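PDB 5C2V: hydrazine synthase subunit alpha from Candidatus Kuenenia stuttgartiensis, which catalyses, within the hydrazine synthase complex, the condensation of ammonia with hydroxylamine made at the gamma subunit's active site, yielding hydrazine, and carries two c-type hemes. Local coordinates for residues K23-P28 / V388-K393; D75-F80 / V96-G101; Q312-S317 / K324-L329; E422-S427 / S626-Q631. All coordinates share one frame; numbering follows the deposited sequence.

Contact 1. Residues K23-P28 / V388-K393; sequences KEVQGP and VYVKYK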
# COMPACT_ATOMS: atom_id res chain seq x y z
N LYS D 23 24.45 -30.35 -15.00
CA LYS D 23 23.67 -30.98 -16.07
C LYS D 23 24.32 -32.29 -16.52
O LYS D 23 23.63 -33.26 -16.85
CB LYS D 23 23.51 -30.02 -17.25
CG LYS D 23 22.80 -28.72 -16.89
CD LYS D 23 22.67 -27.80 -18.09
CE LYS D 23 21.55 -28.24 -19.02
NZ LYS D 23 20.21 -28.12 -18.37
N GLU D 24 25.65 -32.30 -16.54
CA GLU D 24 26.42 -33.49 -16.92
C GLU D 24 26.59 -34.50 -15.78
O GLU D 24 26.52 -35.71 -16.00
CB GLU D 24 27.80 -33.07 -17.44
CG GLU D 24 27.76 -32.17 -18.66
CD GLU D 24 29.06 -31.42 -18.90
OE1 GLU D 24 29.90 -31.36 -17.97
OE2 GLU D 24 29.24 -30.89 -20.01
N VAL D 25 26.81 -33.99 -14.57
CA VAL D 25 27.18 -34.84 -13.45
C VAL D 25 25.95 -35.49 -12.80
O VAL D 25 26.08 -36.39 -11.97
CB VAL D 25 27.95 -34.04 -12.38
CG1 VAL D 25 26.99 -33.24 -11.50
CG2 VAL D 25 28.81 -34.96 -11.53
N GLN D 26 24.77 -35.04 -13.20
CA GLN D 26 23.52 -35.54 -12.64
C GLN D 26 23.35 -37.05 -12.80
O GLN D 26 23.35 -37.79 -11.82
CB GLN D 26 22.33 -34.83 -13.29
CG GLN D 26 20.98 -35.30 -12.78
CD GLN D 26 19.87 -35.04 -13.77
OE1 GLN D 26 18.94 -34.28 -13.49
NE2 GLN D 26 19.95 -35.68 -14.93
N GLY D 27 23.20 -37.49 -14.05
CA GLY D 27 22.92 -38.89 -14.33
C GLY D 27 21.43 -39.15 -14.36
O GLY D 27 20.64 -38.29 -13.97
N PRO D 28 21.02 -40.34 -14.83
CA PRO D 28 19.61 -40.72 -14.90
C PRO D 28 18.95 -40.81 -13.52
O PRO D 28 19.63 -41.12 -12.55
CB PRO D 28 19.64 -42.10 -15.57
CG PRO D 28 20.96 -42.16 -16.26
CD PRO D 28 21.90 -41.38 -15.40
N VAL D 388 16.71 -38.79 -6.44
CA VAL D 388 18.10 -39.20 -6.23
C VAL D 388 18.90 -39.02 -7.52
O VAL D 388 18.45 -39.35 -8.61
CB VAL D 388 18.20 -40.66 -5.72
CG1 VAL D 388 17.27 -40.87 -4.53
CG2 VAL D 388 17.88 -41.67 -6.82
N TYR D 389 20.09 -38.44 -7.36
CA TYR D 389 21.03 -38.21 -8.45
C TYR D 389 22.30 -37.58 -7.90
O TYR D 389 22.31 -37.08 -6.77
CB TYR D 389 20.42 -37.30 -9.53
CG TYR D 389 20.18 -35.87 -9.11
CD1 TYR D 389 19.02 -35.50 -8.45
CD2 TYR D 389 21.11 -34.87 -9.39
CE1 TYR D 389 18.79 -34.19 -8.06
CE2 TYR D 389 20.89 -33.56 -9.01
CZ TYR D 389 19.73 -33.22 -8.35
OH TYR D 389 19.51 -31.92 -7.97
N VAL D 390 23.37 -37.61 -8.69
CA VAL D 390 24.63 -37.05 -8.25
C VAL D 390 24.63 -35.53 -8.41
O VAL D 390 24.46 -35.01 -9.51
CB VAL D 390 25.82 -37.65 -9.02
CG1 VAL D 390 27.13 -37.04 -8.54
CG2 VAL D 390 25.84 -39.16 -8.87
N LYS D 391 24.82 -34.83 -7.30
CA LYS D 391 24.81 -33.37 -7.30
C LYS D 391 26.22 -32.80 -7.36
O LYS D 391 27.10 -33.23 -6.61
CB LYS D 391 24.09 -32.83 -6.07
CG LYS D 391 22.61 -33.14 -6.03
CD LYS D 391 21.99 -32.64 -4.75
CE LYS D 391 20.50 -32.91 -4.72
NZ LYS D 391 19.89 -32.47 -3.44
N TYR D 392 26.42 -31.83 -8.24
CA TYR D 392 27.69 -31.12 -8.30
C TYR D 392 27.87 -30.29 -7.04
O TYR D 392 26.89 -29.82 -6.46
CB TYR D 392 27.77 -30.24 -9.55
CG TYR D 392 29.18 -29.78 -9.87
CD1 TYR D 392 30.09 -30.65 -10.46
CD2 TYR D 392 29.58 -28.49 -9.59
CE1 TYR D 392 31.37 -30.23 -10.76
CE2 TYR D 392 30.87 -28.06 -9.89
CZ TYR D 392 31.76 -28.94 -10.47
OH TYR D 392 33.03 -28.52 -10.77
N LYS D 393 29.11 -30.11 -6.62
CA LYS D 393 29.39 -29.37 -5.39
C LYS D 393 29.69 -27.90 -5.66
O LYS D 393 30.52 -27.58 -6.51
CB LYS D 393 30.55 -30.01 -4.63
CG LYS D 393 30.23 -31.36 -4.02
CD LYS D 393 31.47 -32.01 -3.43
CE LYS D 393 31.16 -33.40 -2.89
NZ LYS D 393 32.12 -33.80 -1.82
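V25 meets both V390 and Y392, one methyl apiece. Its CG1 lies 3.7 Å from Y392 CB and reaches the edge of that ring near its plane, while V25 CG2 is 4.0 Å from V390 CG1; in each case the two side chains cross at about a right angle. Q26 follows with the main backbone link. Its carbonyl oxygen accepts the N-H of V390, Q26 O to V390 N being 3.1 Å, and the donor lies in the carbonyl plane on a lone pair with a C=O...N angle of 140°. In return the alpha carbon of Q26 offers a C-H...O contact to V390, with 3.3 Å between Q26 CA and V390 O. CG of Q26 stands anti to the backbone N (chi1 179°), which brings it against the Y389 ring at 3.4 Å between Q26 CG and Y389 CD2. The amide beyond is turned 76° from that ring, and its NE2 makes a weak hydrogen bond to D345. G27 leaves the helix with positive phi, and P28 carries the chain on beside V388, toward strand 31-37. V388 itself pairs through its backbone with Q31, next to the place where strands 31-37 and 381-387 close the propeller, and Y392 packs on R20 of the gamma subunit. One N-H...O bond and one C-H...O contact between the backbones of Q26 and V390, with carbon packing of V25 and Q26 around them, thus join the end of helix 18-25 to the chain after strand 381-387.

Contact 2. Residues D75-F80 / V96-G101; sequences DFATAF and VHKKGG. With BET (trimethyl glycine), chain B.
K98 lies against D75, and its side chain can be followed from there to the bound trimethyl glycine. CB starts beside the D75 carbonyl, K98 CB being 3.4 Å from D75 O. CG stands anti to the carbonyl carbon of its own residue (chi1 -79°) and lies against two backbone groups, K98 CG being 3.2 Å from D75 O and 3.5 Å from A77 N. CD still borders the D75 carbonyl. The extended chain then carries CE past F76 O to the ligand, with 4.1 Å between K98 CE and BET C1, and NZ ends in a hydrogen bond to N74 O. N74, F76 and A77 all belong to the trimethyl glycine pocket; F76 O approaches a ligand methyl, at 3.3 Å from BET C3. The two segments form one end of the antiparallel hairpin of strands 76-84 and 90-97, in a blade of the six-bladed beta-propeller. A77 and T78 both face V96, a classic beta bulge: V96 O accepts weak hydrogen bonds from A77 N and T78 N, and T78 and V96 form an antiparallel hydrogen-bonded pair. On the face shared by T78 and V96, T78 CB packs on V96 CG2. D75 O accepts the backbone N-H of K98 and, more weakly, H97 ND1, which sits 3.1 Å from D75 O at a bent angle of 128°. The same ND1 lies over one face of the F76 ring toward its rim; the two rings meet obliquely, planes 51° apart. W106 and F93 each make an edge-to-face pair with F76.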
# COMPACT_ATOMS: atom_id res chain seq x y z
N ASP D 75 11.29 -46.21 12.24
CA ASP D 75 11.74 -46.02 13.61
C ASP D 75 11.37 -44.64 14.17
O ASP D 75 11.50 -44.40 15.37
CB ASP D 75 13.26 -46.22 13.71
CG ASP D 75 13.67 -47.65 13.44
OD1 ASP D 75 12.93 -48.36 12.72
OD2 ASP D 75 14.74 -48.06 13.94
N PHE D 76 10.93 -43.74 13.29
CA PHE D 76 10.59 -42.38 13.70
C PHE D 76 9.08 -42.14 13.73
O PHE D 76 8.37 -42.51 12.80
CB PHE D 76 11.25 -41.36 12.77
CG PHE D 76 12.74 -41.30 12.89
CD1 PHE D 76 13.34 -40.47 13.83
CD2 PHE D 76 13.55 -42.07 12.08
CE1 PHE D 76 14.71 -40.40 13.94
CE2 PHE D 76 14.93 -42.01 12.19
CZ PHE D 76 15.51 -41.18 13.12
N ALA D 77 8.60 -41.51 14.80
CA ALA D 77 7.20 -41.13 14.89
C ALA D 77 6.90 -40.01 13.90
O ALA D 77 5.86 -40.01 13.24
CB ALA D 77 6.86 -40.68 16.31
N THR D 78 7.83 -39.07 13.79
CA THR D 78 7.71 -37.96 12.85
C THR D 78 9.01 -37.79 12.07
O THR D 78 10.08 -37.64 12.66
CB THR D 78 7.37 -36.64 13.57
OG1 THR D 78 6.14 -36.79 14.29
CG2 THR D 78 7.24 -35.50 12.57
N ALA D 79 8.92 -37.81 10.74
CA ALA D 79 10.10 -37.61 9.91
C ALA D 79 9.77 -36.83 8.64
O ALA D 79 8.76 -37.10 7.98
CB ALA D 79 10.72 -38.95 9.56
N PHE D 80 10.63 -35.88 8.30
CA PHE D 80 10.38 -35.00 7.16
C PHE D 80 11.64 -34.26 6.72
O PHE D 80 12.73 -34.48 7.26
CB PHE D 80 9.27 -34.00 7.49
CG PHE D 80 9.55 -33.15 8.70
CD1 PHE D 80 9.34 -33.65 9.98
CD2 PHE D 80 10.01 -31.85 8.56
CE1 PHE D 80 9.60 -32.87 11.09
CE2 PHE D 80 10.27 -31.07 9.68
CZ PHE D 80 10.06 -31.58 10.94
N VAL D 96 11.58 -37.04 14.62
CA VAL D 96 11.31 -37.30 16.02
C VAL D 96 11.34 -38.80 16.28
O VAL D 96 10.47 -39.53 15.81
CB VAL D 96 9.94 -36.73 16.45
CG1 VAL D 96 9.74 -36.91 17.95
CG2 VAL D 96 9.82 -35.27 16.07
N HIS D 97 12.35 -39.25 17.02
CA HIS D 97 12.52 -40.67 17.29
C HIS D 97 11.38 -41.18 18.17
O HIS D 97 10.87 -40.46 19.02
CB HIS D 97 13.87 -40.92 17.97
CG HIS D 97 14.33 -42.34 17.90
ND1 HIS D 97 13.87 -43.22 16.94
CD2 HIS D 97 15.22 -43.03 18.66
CE1 HIS D 97 14.45 -44.40 17.12
NE2 HIS D 97 15.27 -44.31 18.15
N LYS D 98 10.99 -42.44 17.95
CA LYS D 98 9.91 -43.05 18.72
C LYS D 98 10.29 -43.18 20.19
O LYS D 98 9.43 -43.35 21.05
CB LYS D 98 9.55 -44.42 18.15
CG LYS D 98 8.67 -44.36 16.91
CD LYS D 98 8.26 -45.76 16.45
CE LYS D 98 7.32 -45.69 15.26
NZ LYS D 98 6.89 -47.05 14.81
N LYS D 99 11.59 -43.10 20.48
CA LYS D 99 12.09 -43.17 21.84
C LYS D 99 12.28 -41.78 22.44
O LYS D 99 12.75 -41.64 23.57
CB LYS D 99 13.40 -43.96 21.89
CG LYS D 99 13.27 -45.38 21.35
CD LYS D 99 14.62 -46.06 21.27
CE LYS D 99 14.49 -47.45 20.66
NZ LYS D 99 15.81 -48.12 20.50
N GLY D 100 11.91 -40.75 21.67
CA GLY D 100 12.00 -39.38 22.14
C GLY D 100 13.24 -38.65 21.68
O GLY D 100 13.89 -39.05 20.71
N GLY D 101 13.57 -37.57 22.38
CA GLY D 101 14.74 -36.77 22.05
C GLY D 101 14.37 -35.45 21.41
O GLY D 101 15.20 -34.54 21.30
N BET B . 4.68 -44.04 11.36
CA BET B . 4.04 -45.39 11.06
C BET B . 3.45 -45.39 9.55
O BET B . 2.19 -45.39 9.50
OXT BET B . 4.32 -45.39 8.64
C1 BET B . 4.67 -43.79 12.85
C2 BET B . 3.93 -42.90 10.68
C3 BET B . 6.14 -44.04 10.93

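Contact 3. Residues Q312-S317 / K324-L329; sequences QLAAVS and KTYEKL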
# COMPACT_ATOMS: atom_id res chain seq x y z
N GLN D 312 1.02 -20.51 -4.33
CA GLN D 312 1.34 -20.59 -5.75
C GLN D 312 2.85 -20.65 -5.97
O GLN D 312 3.63 -20.66 -5.02
CB GLN D 312 0.74 -19.41 -6.50
CG GLN D 312 -0.77 -19.30 -6.37
CD GLN D 312 -1.49 -20.53 -6.89
OE1 GLN D 312 -1.02 -21.21 -7.79
NE2 GLN D 312 -2.65 -20.82 -6.31
N LEU D 313 3.26 -20.68 -7.24
CA LEU D 313 4.67 -20.71 -7.59
C LEU D 313 5.10 -19.43 -8.30
O LEU D 313 4.52 -19.05 -9.31
CB LEU D 313 4.99 -21.92 -8.47
CG LEU D 313 4.85 -23.31 -7.84
CD1 LEU D 313 5.24 -24.39 -8.84
CD2 LEU D 313 5.70 -23.42 -6.58
N ALA D 314 6.13 -18.78 -7.76
CA ALA D 314 6.65 -17.56 -8.37
C ALA D 314 8.13 -17.72 -8.71
O ALA D 314 8.80 -18.59 -8.15
CB ALA D 314 6.44 -16.37 -7.45
N ALA D 315 8.63 -16.89 -9.61
CA ALA D 315 10.02 -16.99 -10.03
C ALA D 315 10.66 -15.64 -10.36
O ALA D 315 10.02 -14.77 -10.96
CB ALA D 315 10.14 -17.92 -11.23
N VAL D 316 11.91 -15.48 -9.96
CA VAL D 316 12.71 -14.31 -10.34
C VAL D 316 14.13 -14.76 -10.68
O VAL D 316 14.72 -15.54 -9.94
CB VAL D 316 12.75 -13.23 -9.24
CG1 VAL D 316 11.43 -12.48 -9.16
CG2 VAL D 316 13.10 -13.84 -7.89
N SER D 317 14.67 -14.26 -11.79
CA SER D 317 16.00 -14.68 -12.24
C SER D 317 17.06 -14.44 -11.18
O SER D 317 17.11 -13.37 -10.57
CB SER D 317 16.38 -13.94 -13.53
OG SER D 317 16.83 -12.63 -13.25
N LYS D 324 11.47 -6.75 -13.26
CA LYS D 324 11.39 -6.98 -14.69
C LYS D 324 11.51 -8.46 -15.05
O LYS D 324 11.03 -8.89 -16.10
CB LYS D 324 12.48 -6.18 -15.41
CG LYS D 324 13.90 -6.51 -14.98
CD LYS D 324 14.92 -5.59 -15.65
CE LYS D 324 14.74 -4.15 -15.21
NZ LYS D 324 15.74 -3.24 -15.84
N THR D 325 12.14 -9.24 -14.17
CA THR D 325 12.28 -10.67 -14.38
C THR D 325 11.23 -11.50 -13.63
O THR D 325 11.21 -12.72 -13.74
CB THR D 325 13.68 -11.17 -13.97
OG1 THR D 325 13.82 -11.09 -12.54
CG2 THR D 325 14.76 -10.33 -14.63
N TYR D 326 10.37 -10.83 -12.87
CA TYR D 326 9.35 -11.52 -12.08
C TYR D 326 8.29 -12.16 -12.97
O TYR D 326 7.94 -11.62 -14.02
CB TYR D 326 8.69 -10.56 -11.09
CG TYR D 326 7.62 -11.20 -10.21
CD1 TYR D 326 6.29 -11.20 -10.60
CD2 TYR D 326 7.95 -11.78 -9.00
CE1 TYR D 326 5.31 -11.78 -9.81
CE2 TYR D 326 6.98 -12.37 -8.20
CZ TYR D 326 5.67 -12.36 -8.61
OH TYR D 326 4.70 -12.94 -7.82
N GLU D 327 7.78 -13.31 -12.55
CA GLU D 327 6.72 -13.99 -13.29
C GLU D 327 5.88 -14.91 -12.39
O GLU D 327 6.32 -15.34 -11.33
CB GLU D 327 7.31 -14.80 -14.44
CG GLU D 327 8.34 -15.83 -14.02
CD GLU D 327 8.84 -16.67 -15.18
OE1 GLU D 327 8.08 -16.84 -16.16
OE2 GLU D 327 9.99 -17.15 -15.12
N LYS D 328 4.66 -15.20 -12.84
CA LYS D 328 3.76 -16.10 -12.14
C LYS D 328 3.71 -17.45 -12.85
O LYS D 328 3.27 -17.54 -13.99
CB LYS D 328 2.35 -15.51 -12.04
CG LYS D 328 1.74 -15.55 -10.65
CD LYS D 328 2.46 -14.60 -9.72
CE LYS D 328 1.75 -14.50 -8.38
NZ LYS D 328 2.38 -13.49 -7.49
N LEU D 329 4.17 -18.50 -12.17
CA LEU D 329 4.26 -19.82 -12.78
C LEU D 329 2.95 -20.61 -12.74
O LEU D 329 2.75 -21.53 -13.53
CB LEU D 329 5.36 -20.64 -12.09
CG LEU D 329 6.77 -20.04 -12.17
CD1 LEU D 329 7.77 -20.94 -11.46
CD2 LEU D 329 7.17 -19.80 -13.61
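A315 and L329 meet at the apolar centre, with 3.8 Å between A315 CB and L329 CD1. L313 joins them, its CB 3.9 Å from L329 CB, and the CG methylene of E327 borders A315 CB. On the other face of the sheet V316 CG1 comes to the edge of the Y326 ring, 3.6 Å from Y326 CD2. A314 CB lies near CE2 and the hydroxyl of that tyrosine. Between the two faces A315 and E327 form the antiparallel hydrogen-bonded pair, with E327 N 3.1 Å from A315 O, and L329 N donates to L313 O at 2.9 Å. At the polar edge T325 OG1 accepts a weak hydrogen bond from S317 N and is also bonded to F322 O, while salt bridges join E327 to K297 and K328 to E302. This short hairpin is the outer part of a four-stranded propeller blade: strand 297-303 pairs with the inner side of strand 312-317, V316 and Y326 lean on Y273 of strand 270-273, and L313 packs against strand 336-342.

Contact 4. Residues E422-S427 / S626-Q631; sequences EGYPHS and SGTTSQ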
# COMPACT_ATOMS: atom_id res chain seq x y z
N GLU D 422 41.88 -13.75 25.35
CA GLU D 422 42.27 -12.34 25.31
C GLU D 422 41.68 -11.52 26.46
O GLU D 422 42.23 -10.48 26.82
CB GLU D 422 41.86 -11.73 23.97
CG GLU D 422 42.41 -12.48 22.77
CD GLU D 422 42.37 -11.66 21.50
OE1 GLU D 422 41.99 -10.47 21.57
OE2 GLU D 422 42.72 -12.20 20.43
N GLY D 423 40.58 -11.99 27.03
CA GLY D 423 40.02 -11.36 28.21
C GLY D 423 38.92 -10.35 27.97
O GLY D 423 38.60 -9.54 28.85
N TYR D 424 38.33 -10.38 26.78
CA TYR D 424 37.21 -9.49 26.47
C TYR D 424 35.91 -10.02 27.08
O TYR D 424 35.68 -11.23 27.09
CB TYR D 424 37.05 -9.32 24.96
CG TYR D 424 38.04 -8.37 24.34
CD1 TYR D 424 37.89 -7.00 24.48
CD2 TYR D 424 39.13 -8.84 23.62
CE1 TYR D 424 38.79 -6.12 23.92
CE2 TYR D 424 40.04 -7.97 23.06
CZ TYR D 424 39.87 -6.61 23.21
OH TYR D 424 40.77 -5.73 22.66
N PRO D 425 35.07 -9.11 27.59
CA PRO D 425 33.78 -9.47 28.19
C PRO D 425 32.86 -10.18 27.20
O PRO D 425 32.08 -11.05 27.59
CB PRO D 425 33.19 -8.12 28.60
CG PRO D 425 34.37 -7.21 28.73
CD PRO D 425 35.33 -7.66 27.68
N HIS D 426 32.97 -9.80 25.93
CA HIS D 426 32.14 -10.38 24.88
C HIS D 426 32.87 -10.32 23.54
O HIS D 426 33.74 -9.47 23.35
CB HIS D 426 30.80 -9.65 24.80
CG HIS D 426 29.72 -10.42 24.11
ND1 HIS D 426 29.66 -10.57 22.74
CD2 HIS D 426 28.64 -11.08 24.61
CE1 HIS D 426 28.60 -11.30 22.43
NE2 HIS D 426 27.97 -11.62 23.54
N SER D 427 32.52 -11.22 22.63
CA SER D 427 33.07 -11.19 21.28
C SER D 427 32.64 -9.90 20.59
O SER D 427 31.53 -9.41 20.82
CB SER D 427 32.61 -12.41 20.48
OG SER D 427 31.20 -12.50 20.44
N SER D 626 43.93 -7.66 26.94
CA SER D 626 45.22 -7.56 26.27
C SER D 626 45.39 -6.22 25.55
O SER D 626 44.59 -5.30 25.71
CB SER D 626 45.40 -8.71 25.28
OG SER D 626 46.65 -8.61 24.61
N GLY D 627 46.45 -6.14 24.75
CA GLY D 627 46.78 -4.93 24.01
C GLY D 627 46.40 -4.98 22.54
O GLY D 627 46.99 -4.28 21.72
N THR D 628 45.41 -5.80 22.20
CA THR D 628 45.08 -6.07 20.81
C THR D 628 44.19 -5.00 20.17
O THR D 628 43.75 -5.15 19.04
CB THR D 628 44.39 -7.44 20.65
OG1 THR D 628 44.25 -7.75 19.25
CG2 THR D 628 43.02 -7.43 21.30
N THR D 629 43.90 -3.93 20.92
CA THR D 629 43.28 -2.75 20.32
C THR D 629 43.77 -1.47 20.99
O THR D 629 44.14 -1.47 22.17
CB THR D 629 41.74 -2.82 20.40
OG1 THR D 629 41.17 -1.77 19.59
CG2 THR D 629 41.25 -2.66 21.83
N SER D 630 43.78 -0.38 20.23
CA SER D 630 44.27 0.90 20.72
C SER D 630 43.23 1.63 21.58
O SER D 630 43.58 2.35 22.51
CB SER D 630 44.68 1.79 19.55
OG SER D 630 45.42 1.06 18.59
N GLN D 631 41.96 1.43 21.26
CA GLN D 631 40.88 2.18 21.88
C GLN D 631 40.37 1.52 23.16
O GLN D 631 40.44 0.30 23.30
CB GLN D 631 39.73 2.36 20.89
CG GLN D 631 40.17 2.73 19.49
CD GLN D 631 40.86 4.09 19.43
OE1 GLN D 631 40.73 4.91 20.34
NE2 GLN D 631 41.58 4.33 18.34
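S626 opens the contact by touching E422 through the backbone. Its N-H gives a weak hydrogen bond to E422 O, with 3.3 Å between S626 N and E422 O and a bent angle of 126° at the hydrogen. S626 CB lies 3.9 Å from E422 O. Past G627 the chain reaches T628, whose methyl does the touching. With OG1 anti to the backbone N (chi1 -172°), CG2 falls between the backbone N and the carbonyl carbon and lies near two oxygen atoms: T628 CG2 is 3.2 Å from E422 OE1 and 3.1 Å from Y424 OH. T628 CG2 meets the tyrosine ring at its edge, in plane, 3.5 Å from Y424 CE2. The E422 carboxylate comes to the ring edge as well, its side chain crossing that of T628 at about a right angle. T629 repeats the pattern: T629 CG2 is 3.2 Å from Y424 OH and again near the ring plane, while its OG1 turns to a hydrogen bond with Y588 O. The loop that holds these threonines is tied by backbone bonding of T628 to H587, and the ring of Y424 also meets W428. The contact thus joins the loop between strands 415-417 and 428-433 to the loop 626-631, which belongs to the cytochrome c-like part of the chain and leads toward helix 646-657. Between the segments, this surface junction consists of one weak backbone bond and non-bonded contacts of the threonine methyls, with no salt bridge.

Contacts 1, 2 and 3 belong to the N-terminal domain, contacts 2 and 3 within propeller blades, whereas contact 4 links a loop that follows it to the cytochrome c-like part. Along the chain, contact 1 brings together residues 360 apart and so encloses contacts 2 and 3, which come one after the other; contact 4 begins only after contact 1 has closed. Contacts 2 and 3 each lie in a local hairpin of a different blade, their centres 37 Å apart. Contact 1 lies beside the ring closure of the propeller, its centre 30 Å from that of contact 2 and 25 Å from that of contact 3. The centre of contact 4 lies 45 to 48 Å from those of the other three. Blade construction, ring closure and what is probably packing between domains are thus spatially separate.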